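Local structure of putative alpha/beta hydrolase fold protein (Candidatus Nitrososphaera gargensis, 5A62) at residues 72-77 with 101-106; 30-35 with 186-191. The protein probably hydrolyses carboxylic esters as an enzyme of the alpha/beta-hydrolase fold. All coordinates share one frame; numbering follows the deposited sequence.

Contact 1: residues 72-77 with 101-106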
ATOM      1  N   TYR A  72       1.467  -1.941  -5.780  1.00  7.32           N
ATOM      2  CA  TYR A  72       2.788  -1.358  -6.046  1.00  7.39           C
ATOM      3  C   TYR A  72       3.025  -0.227  -5.106  1.00  7.47           C
ATOM      4  O   TYR A  72       2.115   0.204  -4.365  1.00  7.36           O
ATOM      5  CB  TYR A  72       2.867  -0.876  -7.478  1.00  7.54           C
ATOM      6  CG  TYR A  72       1.807   0.107  -7.904  1.00  7.13           C
ATOM      7  CD1 TYR A  72       1.864   1.418  -7.476  1.00  7.58           C
ATOM      8  CD2 TYR A  72       0.650  -0.291  -8.562  1.00  7.34           C
ATOM      9  CE1 TYR A  72       0.893   2.310  -7.775  1.00  7.73           C
ATOM     10  CE2 TYR A  72      -0.349   0.620  -8.904  1.00  7.96           C
ATOM     11  CZ  TYR A  72      -0.220   1.941  -8.494  1.00  7.24           C
ATOM     12  OH  TYR A  72      -1.176   2.871  -8.807  1.00  8.24           O
ATOM     13  N   THR A  73       4.226   0.292  -5.089  1.00  7.56           N
ATOM     14  CA  THR A  73       4.597   1.462  -4.283  1.00  7.58           C
ATOM     15  C   THR A  73       4.740   2.635  -5.206  1.00  7.45           C
ATOM     16  O   THR A  73       4.832   2.529  -6.449  1.00  6.98           O
ATOM     17  CB  THR A  73       5.895   1.285  -3.537  1.00  8.25           C
ATOM     18  OG1 THR A  73       6.982   1.163  -4.489  1.00  8.81           O
ATOM     19  CG2 THR A  73       5.836   0.056  -2.659  1.00  9.33           C
ATOM     20  N   MET A  74       4.805   3.831  -4.633  1.00  7.02           N
ATOM     21  CA  MET A  74       5.098   4.992  -5.432  1.00  7.08           C
ATOM     22  C   MET A  74       6.370   4.837  -6.231  1.00  7.64           C
ATOM     23  O   MET A  74       6.434   5.298  -7.377  1.00  7.72           O
ATOM     24  CB  MET A  74       5.229   6.253  -4.567  1.00  7.98           C
ATOM     25  CG  MET A  74       3.975   6.807  -3.916  1.00 10.32           C
ATOM     26  SD  MET A  74       2.564   7.001  -5.008  1.00 11.26           S
ATOM     27  CE  MET A  74       3.237   8.172  -6.089  1.00 11.06           C
ATOM     28  N   GLN A  75       7.383   4.216  -5.659  1.00  7.50           N
ATOM     29  CA  GLN A  75       8.605   3.994  -6.426  1.00  8.05           C
ATOM     30  C   GLN A  75       8.411   3.298  -7.713  1.00  8.26           C
ATOM     31  O   GLN A  75       9.045   3.600  -8.724  1.00  8.69           O
ATOM     32  CB  GLN A  75       9.620   3.283  -5.554  1.00  9.46           C
ATOM     33  CG  GLN A  75      10.971   3.169  -6.216  1.00 10.95           C
ATOM     34  CD  GLN A  75      11.582   4.529  -6.455  1.00 11.98           C
ATOM     35  OE1 GLN A  75      11.560   5.393  -5.557  1.00 14.86           O
ATOM     36  NE2 GLN A  75      12.094   4.748  -7.646  1.00 12.18           N
ATOM     37  N   ASP A  76       7.476   2.344  -7.755  1.00  7.13           N
ATOM     38  CA  ASP A  76       7.143   1.652  -8.975  1.00  7.56           C
ATOM     39  C   ASP A  76       6.595   2.601 -10.025  1.00  7.97           C
ATOM     40  O   ASP A  76       6.906   2.455 -11.188  1.00  7.99           O
ATOM     41  CB  ASP A  76       6.200   0.504  -8.702  1.00  8.89           C
ATOM     42  CG  ASP A  76       6.854  -0.561  -7.874  1.00 10.43           C
ATOM     43  OD1 ASP A  76       7.927  -1.087  -8.295  1.00 12.64           O
ATOM     44  OD2 ASP A  76       6.297  -0.948  -6.814  1.00 10.24           O
ATOM     45  N   LEU A  77       5.758   3.530  -9.631  1.00  6.95           N
ATOM     46  CA  LEU A  77       5.251   4.536 -10.554  1.00  6.99           C
ATOM     47  C   LEU A  77       6.382   5.462 -11.053  1.00  7.31           C
ATOM     48  O   LEU A  77       6.392   5.874 -12.213  1.00  7.78           O
ATOM     49  CB  LEU A  77       4.153   5.416  -9.936  1.00  7.30           C
ATOM     50  CG  LEU A  77       2.902   4.660  -9.542  1.00  8.14           C
ATOM     51  CD1 LEU A  77       1.860   5.602  -9.004  1.00 10.34           C
ATOM     52  CD2 LEU A  77       2.276   3.832 -10.662  1.00  9.79           C
ATOM     53  N   GLY A 101      -0.177  12.808  -9.700  1.00  9.51           N
ATOM     54  CA  GLY A 101       0.810  13.233 -10.754  1.00 11.85           C
ATOM     55  C   GLY A 101       1.803  14.208 -10.221  1.00 11.96           C
ATOM     56  O   GLY A 101       2.970  14.214 -10.604  1.00 11.99           O
ATOM     57  N   GLY A 102       1.402  15.054  -9.316  1.00 11.59           N
ATOM     58  CA  GLY A 102       2.258  16.033  -8.609  1.00 12.90           C
ATOM     59  C   GLY A 102       3.237  15.366  -7.686  1.00 11.50           C
ATOM     60  O   GLY A 102       4.438  15.665  -7.636  1.00 11.55           O
ATOM     61  N   ILE A 103       2.774  14.357  -6.944  0.50 11.15           N
ATOM     62  CA  ILE A 103       3.615  13.594  -6.127  0.50 10.38           C
ATOM     63  C   ILE A 103       4.699  12.844  -6.946  0.50  9.31           C
ATOM     64  O   ILE A 103       5.902  12.834  -6.651  0.50  9.94           O
ATOM     65  CB  ILE A 103       2.759  12.586  -5.302  0.50 10.82           C
ATOM     66  CG1 ILE A 103       1.476  13.297  -4.806  0.50  9.57           C
ATOM     67  CG2 ILE A 103       3.698  12.142  -4.246  0.50 10.90           C
ATOM     68  CD1 ILE A 103       0.540  12.480  -3.905  0.50  8.85           C
ATOM     69  N   ILE A 104       4.236  12.187  -8.010  1.00  8.83           N
ATOM     70  CA  ILE A 104       5.127  11.499  -8.898  1.00  8.19           C
ATOM     71  C   ILE A 104       6.210  12.491  -9.435  1.00  7.86           C
ATOM     72  O   ILE A 104       7.368  12.123  -9.464  1.00  7.66           O
ATOM     73  CB  ILE A 104       4.337  10.849 -10.057  1.00  8.13           C
ATOM     74  CG1 ILE A 104       3.506   9.679  -9.484  1.00  8.41           C
ATOM     75  CG2 ILE A 104       5.272  10.412 -11.177  1.00  7.93           C
ATOM     76  CD1 ILE A 104       2.421   9.208 -10.439  1.00  8.94           C
ATOM     77  N   SER A 105       5.772  13.676  -9.878  1.00  7.89           N
ATOM     78  CA  SER A 105       6.728  14.637 -10.421  1.00  8.51           C
ATOM     79  C   SER A 105       7.770  14.987  -9.403  1.00  9.09           C
ATOM     80  O   SER A 105       8.957  15.135  -9.761  1.00  9.20           O
ATOM     81  CB  SER A 105       6.062  15.891 -10.960  1.00  8.42           C
ATOM     82  OG  SER A 105       5.544  16.771  -9.976  1.00  9.37           O
ATOM     83  N   SER A 106       7.358  15.139  -8.131  1.00  8.04           N
ATOM     84  CA  SER A 106       8.296  15.515  -7.112  0.50  8.15           C
ATOM     85  C   SER A 106       9.324  14.425  -6.815  1.00  9.08           C
ATOM     86  O   SER A 106      10.526  14.688  -6.675  1.00  8.95           O
ATOM     87  CB  SER A 106       7.522  15.991  -5.886  0.50  7.89           C
ATOM     88  OG  SER A 106       6.938  14.916  -5.176  0.50  7.77           O
TER
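The methyl end of M74 and the ethyl arm of I104 meet between two helices, with M74 CE 3.7 Å from I104 CG1. M74 gets there by folding: its chain is bent at chi2 (-49°) and again at chi3 (-63°), which carries CE across the I104 side chain at about a right angle. A flexible, unbranched thioether suits such a hooked path. One turn on, L77 uses one branch of its fork, with CD1 3.9 Å from I104 CD1. The CG1 of I104 lies beside the backbone N (chi1 -70°) and chi2 is extended, which brings CD1 nearer to helix 74-87 than its CB direction alone would suggest.

Both helices also carry bonds of their own. T73, at the N-cap of helix 74-87, gives its N-H to D76 OD2 in a straight 3.0 Å bond that uses the anti lone pair. On the other helix, S105 OG turns back to G102 O at 2.8 Å, a bond that satisfies this buried hydroxyl within its own helix. The packing joins helix 74-87 to helix 100-111, which starts within the probable nucleophile elbow, the sharp turn from strand 93-98 that is a hallmark of the alpha/beta-hydrolase fold.

Contact 2: residues 30-35 with 186-191. With ACT (acetate ion), chain B.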
ATOM      1  N   HIS A  30      -1.671  12.646 -14.971  1.00  7.97           N
ATOM      2  CA  HIS A  30      -3.041  12.728 -14.488  1.00  7.42           C
ATOM      3  C   HIS A  30      -3.202  12.254 -13.035  1.00  7.61           C
ATOM      4  O   HIS A  30      -2.309  11.642 -12.457  1.00  8.75           O
ATOM      5  CB  HIS A  30      -3.968  11.936 -15.419  1.00  7.16           C
ATOM      6  CG  HIS A  30      -3.756  10.460 -15.394  1.00  7.49           C
ATOM      7  ND1 HIS A  30      -4.237   9.687 -14.370  1.00  7.84           N
ATOM      8  CD2 HIS A  30      -3.195   9.575 -16.279  1.00  7.12           C
ATOM      9  CE1 HIS A  30      -3.964   8.412 -14.618  1.00  7.38           C
ATOM     10  NE2 HIS A  30      -3.309   8.320 -15.749  1.00  8.13           N
ATOM     11  N   PRO A  31      -4.367  12.536 -12.416  1.00  7.69           N
ATOM     12  CA  PRO A  31      -4.639  12.151 -11.036  1.00  8.08           C
ATOM     13  C   PRO A  31      -5.193  10.750 -10.954  1.00  7.89           C
ATOM     14  O   PRO A  31      -5.479  10.106 -11.933  1.00  8.01           O
ATOM     15  CB  PRO A  31      -5.730  13.125 -10.629  1.00  9.13           C
ATOM     16  CG  PRO A  31      -6.461  13.380 -11.828  1.00 10.21           C
ATOM     17  CD  PRO A  31      -5.414  13.439 -12.910  1.00  8.57           C
ATOM     18  N   ILE A  32      -5.336  10.233  -9.734  1.00  7.51           N
ATOM     19  CA  ILE A  32      -6.078   9.000  -9.554  1.00  8.34           C
ATOM     20  C   ILE A  32      -7.464   9.160 -10.148  1.00  8.16           C
ATOM     21  O   ILE A  32      -8.137  10.163  -9.838  1.00  8.72           O
ATOM     22  CB  ILE A  32      -6.157   8.584  -8.069  1.00  8.21           C
ATOM     23  CG1 ILE A  32      -4.748   8.251  -7.556  1.00  8.49           C
ATOM     24  CG2 ILE A  32      -7.109   7.412  -7.895  1.00  8.70           C
ATOM     25  CD1 ILE A  32      -4.717   7.892  -6.079  1.00  9.05           C
ATOM     26  N   GLY A  33      -7.900   8.214 -10.955  1.00  8.17           N
ATOM     27  CA  GLY A  33      -9.185   8.250 -11.607  1.00  8.50           C
ATOM     28  C   GLY A  33      -9.148   9.049 -12.887  1.00  9.67           C
ATOM     29  O   GLY A  33     -10.181   9.142 -13.557  1.00 11.01           O
ATOM     30  N   GLY A  34      -8.012   9.611 -13.241  1.00  7.99           N
ATOM     31  CA  GLY A  34      -7.863  10.356 -14.511  1.00  8.30           C
ATOM     32  C   GLY A  34      -7.216   9.499 -15.562  1.00  8.63           C
ATOM     33  O   GLY A  34      -6.960   8.303 -15.409  1.00  8.54           O
ATOM     34  N   ASN A  35      -6.950  10.121 -16.703  1.00  8.33           N
ATOM     35  CA  ASN A  35      -6.343   9.507 -17.849  1.00  9.02           C
ATOM     36  C   ASN A  35      -6.095  10.621 -18.834  1.00  9.18           C
ATOM     37  O   ASN A  35      -6.276  11.800 -18.525  1.00  9.29           O
ATOM     38  CB  ASN A  35      -7.175   8.375 -18.343  1.00  9.42           C
ATOM     39  CG  ASN A  35      -8.566   8.785 -18.600  1.00  9.63           C
ATOM     40  OD1 ASN A  35      -8.803   9.747 -19.356  1.00  9.98           O
ATOM     41  ND2 ASN A  35      -9.514   8.149 -17.943  1.00  9.34           N
ATOM     42  N   GLU A 186      -9.291  -2.337 -10.128  1.00  8.85           N
ATOM     43  CA  GLU A 186      -7.993  -2.772  -9.551  1.00  9.39           C
ATOM     44  C   GLU A 186      -7.059  -1.607  -9.623  1.00  8.33           C
ATOM     45  O   GLU A 186      -6.279  -1.383  -8.667  1.00  8.46           O
ATOM     46  CB  GLU A 186      -7.427  -4.030 -10.213  1.00 12.11           C
ATOM     47  CG  GLU A 186      -7.262  -3.861 -11.628  1.00 14.77           C
ATOM     48  CD  GLU A 186      -8.578  -4.132 -12.526  1.00 17.68           C
ATOM     49  OE1 GLU A 186      -9.896  -4.119 -12.223  1.00 16.61           O
ATOM     50  OE2 GLU A 186      -8.169  -4.397 -13.751  1.00 23.79           O
ATOM     51  N   GLY A 187      -7.105  -0.763 -10.637  1.00  7.88           N
ATOM     52  CA  GLY A 187      -6.245   0.377 -10.720  1.00  6.61           C
ATOM     53  C   GLY A 187      -6.583   1.435  -9.716  1.00  6.87           C
ATOM     54  O   GLY A 187      -5.656   2.086  -9.168  1.00  7.25           O
ATOM     55  N   PHE A 188      -7.851   1.746  -9.487  1.00  6.80           N
ATOM     56  CA  PHE A 188      -8.236   2.696  -8.475  1.00  7.10           C
ATOM     57  C   PHE A 188      -7.764   2.230  -7.110  1.00  6.90           C
ATOM     58  O   PHE A 188      -7.191   3.026  -6.350  1.00  7.20           O
ATOM     59  CB  PHE A 188      -9.773   2.847  -8.505  1.00  7.17           C
ATOM     60  CG  PHE A 188     -10.240   3.847  -7.483  1.00  7.42           C
ATOM     61  CD1 PHE A 188     -10.170   5.206  -7.716  1.00  8.40           C
ATOM     62  CD2 PHE A 188     -10.771   3.426  -6.276  1.00  8.76           C
ATOM     63  CE1 PHE A 188     -10.572   6.108  -6.733  1.00  8.56           C
ATOM     64  CE2 PHE A 188     -11.161   4.321  -5.319  1.00  9.27           C
ATOM     65  CZ  PHE A 188     -11.027   5.617  -5.536  1.00  8.95           C
ATOM     66  N   VAL A 189      -8.084   0.984  -6.767  1.00  7.36           N
ATOM     67  CA  VAL A 189      -7.702   0.434  -5.493  1.00  7.39           C
ATOM     68  C   VAL A 189      -6.206   0.513  -5.290  1.00  7.02           C
ATOM     69  O   VAL A 189      -5.730   1.020  -4.272  1.00  7.18           O
ATOM     70  CB  VAL A 189      -8.254  -0.955  -5.305  1.00  7.70           C
ATOM     71  CG1 VAL A 189      -7.716  -1.586  -4.058  1.00  8.15           C
ATOM     72  CG2 VAL A 189      -9.784  -0.885  -5.237  1.00  9.11           C
ATOM     73  N   ALA A 190      -5.418   0.060  -6.252  1.00  6.41           N
ATOM     74  CA  ALA A 190      -3.990   0.046  -6.094  1.00  6.62           C
ATOM     75  C   ALA A 190      -3.427   1.444  -5.947  1.00  6.54           C
ATOM     76  O   ALA A 190      -2.478   1.655  -5.190  1.00  6.44           O
ATOM     77  CB  ALA A 190      -3.337  -0.604  -7.236  1.00  6.62           C
ATOM     78  N   ALA A 191      -3.923   2.414  -6.663  1.00  5.99           N
ATOM     79  CA  ALA A 191      -3.375   3.755  -6.624  1.00  6.25           C
ATOM     80  C   ALA A 191      -3.613   4.378  -5.255  1.00  6.36           C
ATOM     81  O   ALA A 191      -2.745   5.035  -4.686  1.00  6.83           O
ATOM     82  CB  ALA A 191      -3.897   4.590  -7.744  1.00  7.00           C
TER
HETATM   83  C   ACT B 484      -4.978  11.674  -6.182  1.00 17.33           C
HETATM   84  O   ACT B 484      -6.208  11.585  -5.945  1.00 21.37           O
HETATM   85  OXT ACT B 484      -4.601  11.652  -7.321  1.00 10.11           O
HETATM   86  CH3 ACT B 484      -3.923  11.757  -5.044  1.00 19.36           C
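I32 carries the apolar part of this contact, placing different branches against two residues of helix 185-194. Its CG2 lies 3.8 Å from F188 CD1, approaching the ring obliquely, while the two side chains cross at about a right angle. F188 holds CG anti to its backbone N (chi1 -179°), which swings the ring nearer to the loop. The other arm of I32 runs along A191: CG1 is 3.8 Å from A191 CB, and CD1 reaches the carbonyl O of A191 at 3.7 Å. The small methyl of alanine lets the helix backbone come this close, and beta-branched isoleucine can serve both neighbours at once.

The polar bonds hold the loop itself. P31 to G34 form a type II turn, closed by G34 N to P31 O at 2.9 Å; G33, with positive phi, suits the third position. H30 ND1 also donates to P31 O, at 2.8 Å and in the plane of the imidazole, and the two donors arrive from opposite faces of the carbonyl plane. H30 NE2 is bonded to L58 N, which fixes the ring from its other side.

An acetate, probably from the crystallisation liquor, takes a hydrogen bond from I32 N to OXT at 2.9 Å (166°); I100 N also binds this ion. Two backbone N-H groups converging on one anion beside an apolar wall are consistent with an oxyanion hole.

In the fold
The two contacts have centres 12 Å apart and meet through Y72, which precedes the helix of contact 1: Y72 OH lies 3.2 Å from A191 CA, and Y72 CE2 is 3.6 Å from A190 CB. Along the chain, 72-77 and 101-106 are nested inside the long loop closed by 30-35 and 186-191. Contact 2 binds the acetate directly, while contact 1 comes near it only through the I103 side chain, about 5 Å away in the conformer given. Contact 2 thus lies beside the probable active site, and contact 1 joins it through the helix that starts at the probable GxSxG elbow, where I100 also bonds the ion. Both contacts also touch the second subunit.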